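Local coordinates for lysine/ornithine decarboxylase (PDB 2PLJ), which catalyses the pyridoxal phosphate-dependent decarboxylation of lysine and ornithine, giving the diamines cadaverine and putrescine, at residues 86-90 with 91-95. Sequence-based numbering, arbitrary orientation.
With P3T ((4-{[(4-aminobutyl)amino]methyl}-5-hydroxy-6-methylpyridin-3-yl)methyl dihydrogen phosphate), chain D.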
ATOM      1  N   LYS A  86      -2.640   4.718  14.764  1.00 15.10           N
ATOM      2  CA  LYS A  86      -2.818   4.478  13.281  1.00 16.41           C
ATOM      3  C   LYS A  86      -1.656   5.011  12.384  1.00 15.03           C
ATOM      4  O   LYS A  86      -1.077   4.270  11.555  1.00 14.68           O
ATOM      5  CB  LYS A  86      -4.124   5.169  12.789  1.00 18.31           C
ATOM      6  CG  LYS A  86      -5.471   4.550  13.139  1.00 23.37           C
ATOM      7  CD  LYS A  86      -6.588   5.501  12.641  1.00 23.02           C
ATOM      8  CE  LYS A  86      -6.049   6.596  11.660  1.00 29.41           C
ATOM      9  NZ  LYS A  86      -6.595   8.000  11.752  1.00 29.06           N
ATOM     10  N   PRO A  87      -1.310   6.314  12.517  1.00 15.04           N
ATOM     11  CA  PRO A  87      -0.269   6.823  11.603  1.00 13.36           C
ATOM     12  C   PRO A  87       1.138   6.249  11.768  1.00 13.62           C
ATOM     13  O   PRO A  87       1.934   6.292  10.807  1.00 13.54           O
ATOM     14  CB  PRO A  87      -0.219   8.319  11.911  1.00 13.63           C
ATOM     15  CG  PRO A  87      -0.732   8.400  13.366  1.00 16.36           C
ATOM     16  CD  PRO A  87      -1.851   7.396  13.373  1.00 14.51           C
ATOM     17  N   LEU A  88       1.459   5.773  12.973  1.00 12.80           N
ATOM     18  CA  LEU A  88       2.810   5.239  13.290  1.00 13.78           C
ATOM     19  C   LEU A  88       2.664   4.384  14.555  1.00 14.10           C
ATOM     20  O   LEU A  88       2.844   4.881  15.654  1.00 15.18           O
ATOM     21  CB  LEU A  88       3.856   6.363  13.471  1.00 14.16           C
ATOM     22  CG  LEU A  88       5.264   5.817  13.740  1.00 14.77           C
ATOM     23  CD1 LEU A  88       5.723   4.852  12.589  1.00 17.74           C
ATOM     24  CD2 LEU A  88       6.260   6.964  13.968  1.00 13.73           C
ATOM     25  N   PRO A  89       2.232   3.121  14.380  1.00 14.82           N
ATOM     26  CA  PRO A  89       1.965   2.223  15.511  1.00 15.18           C
ATOM     27  C   PRO A  89       3.242   1.553  15.982  1.00 15.96           C
ATOM     28  O   PRO A  89       3.397   0.321  15.858  1.00 18.06           O
ATOM     29  CB  PRO A  89       0.995   1.203  14.895  1.00 15.39           C
ATOM     30  CG  PRO A  89       1.465   1.055  13.459  1.00 16.45           C
ATOM     31  CD  PRO A  89       1.883   2.485  13.083  1.00 15.30           C
ATOM     32  N   HIS A  90       4.177   2.353  16.492  1.00 16.04           N
ATOM     33  CA  HIS A  90       5.537   1.871  16.738  1.00 15.28           C
ATOM     34  C   HIS A  90       5.739   1.713  18.242  1.00 14.54           C
ATOM     35  O   HIS A  90       5.480   2.633  19.009  1.00 14.74           O
ATOM     36  CB  HIS A  90       6.541   2.854  16.152  1.00 15.70           C
ATOM     37  CG  HIS A  90       7.947   2.347  16.133  1.00 16.14           C
ATOM     38  ND1 HIS A  90       8.627   2.011  17.285  1.00 15.07           N
ATOM     39  CD2 HIS A  90       8.812   2.159  15.108  1.00 17.61           C
ATOM     40  CE1 HIS A  90       9.842   1.589  16.968  1.00 15.63           C
ATOM     41  NE2 HIS A  90       9.984   1.675  15.651  1.00 17.82           N
ATOM     42  N   PRO A  91       6.221   0.542  18.675  1.00 14.41           N
ATOM     43  CA  PRO A  91       6.329   0.297  20.132  1.00 15.23           C
ATOM     44  C   PRO A  91       7.208   1.342  20.865  1.00 13.95           C
ATOM     45  O   PRO A  91       6.902   1.702  22.007  1.00 13.20           O
ATOM     46  CB  PRO A  91       6.976  -1.090  20.235  1.00 15.87           C
ATOM     47  CG  PRO A  91       7.147  -1.587  18.853  1.00 18.42           C
ATOM     48  CD  PRO A  91       6.681  -0.588  17.844  1.00 15.17           C
ATOM     49  N   VAL A  92       8.258   1.816  20.210  1.00 13.42           N
ATOM     50  CA  VAL A  92       9.108   2.857  20.824  1.00 13.67           C
ATOM     51  C   VAL A  92       8.351   4.185  20.985  1.00 12.63           C
ATOM     52  O   VAL A  92       8.462   4.850  22.014  1.00 12.65           O
ATOM     53  CB  VAL A  92      10.402   3.057  20.052  1.00 14.02           C
ATOM     54  CG1 VAL A  92      11.161   4.282  20.615  1.00 15.52           C
ATOM     55  CG2 VAL A  92      11.284   1.815  20.220  1.00 14.38           C
ATOM     56  N   VAL A  93       7.527   4.513  20.000  1.00 12.63           N
ATOM     57  CA  VAL A  93       6.677   5.711  20.097  1.00 13.09           C
ATOM     58  C   VAL A  93       5.685   5.563  21.282  1.00 13.51           C
ATOM     59  O   VAL A  93       5.475   6.506  22.076  1.00 13.06           O
ATOM     60  CB  VAL A  93       5.961   6.001  18.756  1.00 12.31           C
ATOM     61  CG1 VAL A  93       4.904   7.117  18.957  1.00 12.96           C
ATOM     62  CG2 VAL A  93       7.018   6.371  17.651  1.00 14.78           C
ATOM     63  N   VAL A  94       5.063   4.386  21.376  1.00 13.60           N
ATOM     64  CA  VAL A  94       4.147   4.092  22.482  1.00 14.68           C
ATOM     65  C   VAL A  94       4.849   4.245  23.843  1.00 14.70           C
ATOM     66  O   VAL A  94       4.335   4.940  24.752  1.00 13.86           O
ATOM     67  CB  VAL A  94       3.505   2.681  22.317  1.00 15.12           C
ATOM     68  CG1 VAL A  94       2.673   2.315  23.536  1.00 16.51           C
ATOM     69  CG2 VAL A  94       2.597   2.681  21.076  1.00 15.22           C
ATOM     70  N   ARG A  95       6.009   3.583  23.999  1.00 14.02           N
ATOM     71  CA  ARG A  95       6.767   3.687  25.260  1.00 13.44           C
ATOM     72  C   ARG A  95       7.150   5.138  25.593  1.00 13.66           C
ATOM     73  O   ARG A  95       7.005   5.581  26.757  1.00 13.57           O
ATOM     74  CB  ARG A  95       8.037   2.824  25.236  1.00 14.03           C
ATOM     75  CG  ARG A  95       7.753   1.331  25.287  1.00 14.41           C
ATOM     76  CD  ARG A  95       8.987   0.573  25.805  1.00 15.53           C
ATOM     77  NE  ARG A  95      10.161   0.804  24.964  1.00 15.74           N
ATOM     78  CZ  ARG A  95      10.540   0.011  23.964  1.00 19.31           C
ATOM     79  NH1 ARG A  95       9.810  -1.070  23.661  1.00 18.68           N
ATOM     80  NH2 ARG A  95      11.653   0.290  23.273  1.00 17.33           N
TER
HETATM   81  OAE P3T D 501      -4.291  13.524  14.013  1.00 15.82           O
HETATM   82  PAU P3T D 501      -4.542  12.736  12.656  1.00 17.90           P
HETATM   83  OAF P3T D 501      -3.340  11.713  12.383  1.00 17.28           O
HETATM   84  OAC P3T D 501      -4.819  13.611  11.447  1.00 17.00           O
HETATM   85  OAP P3T D 501      -5.819  11.750  12.796  1.00 16.51           O
HETATM   86  CAM P3T D 501      -5.774  10.683  13.834  1.00 19.33           C
HETATM   87  CAS P3T D 501      -7.194  10.104  13.882  1.00 19.91           C
HETATM   88  CAH P3T D 501      -7.868  10.365  15.082  1.00 20.96           C
HETATM   89  NAO P3T D 501      -9.117   9.928  15.248  1.00 20.17           N
HETATM   90  CAQ P3T D 501      -9.776   9.277  14.296  1.00 20.56           C
HETATM   91  CAA P3T D 501     -11.238   8.838  14.558  1.00 23.13           C
HETATM   92  CAR P3T D 501      -9.170   9.011  13.051  1.00 21.36           C
HETATM   93  OAD P3T D 501      -9.859   8.339  12.117  1.00 22.15           O
HETATM   94  CAT P3T D 501      -7.846   9.445  12.823  1.00 18.18           C
HETATM   95  CAG P3T D 501      -7.202   9.125  11.588  1.00 19.95           C
HETATM   96  NAN P3T D 501      -7.931   8.890  10.507  1.00 24.54           N
HETATM   97  CAL P3T D 501      -7.422   8.506   9.151  1.00 25.66           C
HETATM   98  CAK P3T D 501      -6.268   9.399   8.667  1.00 21.96           C
HETATM   99  CAJ P3T D 501      -5.810   8.802   7.300  1.00 21.35           C
HETATM  100  CAI P3T D 501      -4.649   9.609   6.710  1.00 21.89           C
HETATM  101  NAB P3T D 501      -4.336   9.199   5.320  1.00 18.86           N
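H90 caps the helix that begins at P91: its ring nitrogen ND1 accepts the backbone N-H of V92, with N and ND1 3.0 Å apart. The donor nitrogen lies in the imidazole plane, but the bond is bent, 143° at the hydrogen. With CG anti to the backbone N (chi1 -170°), the ring lies alongside V92, its ND1 edge turned to V92 N and CE1 3.6 Å from V92 CG2. Since ND1 accepts, NE2 probably carries the proton and gives it to S24 OG; the two bonds together limit rotation of the ring. The H90 carbonyl opens the helix's own bonding, its O taking V94 N at 3.0 Å in a nearly straight i to i+4 bond (167°), while V94 CG2 rests 3.5 Å from the same oxygen. P91, which has no N-H to offer, suits the first helical position. On the apolar side V93 CG2 touches both L88 and H90, 3.8 Å from L88 CD2 and 3.9 Å from H90 CB; the L88 and V93 side chains cross at about a right angle. P89 is the centre of an inverse gamma turn, closed by a weak bond from H90 N to L88 O. At the other end of this short connection, K86 NZ is modelled bonded to P3T CAG at 1.3 Å, yet also lies only 2.0 Å from P3T NAN, so the link may represent a mixture of lysine aldimine and putrescine adduct. K86 is consistent with the Schiff-base lysine of fold III (alanine racemase-like) decarboxylases. The connection is a strand-to-helix joint of the beta/alpha barrel, leading from the C-terminal end of strand 79-84 into helix 91-100. V92 and V93 face helix 62-75, L88 touches helix 293-296, and H90 and V92 meet strand 403-407 of the beta domain.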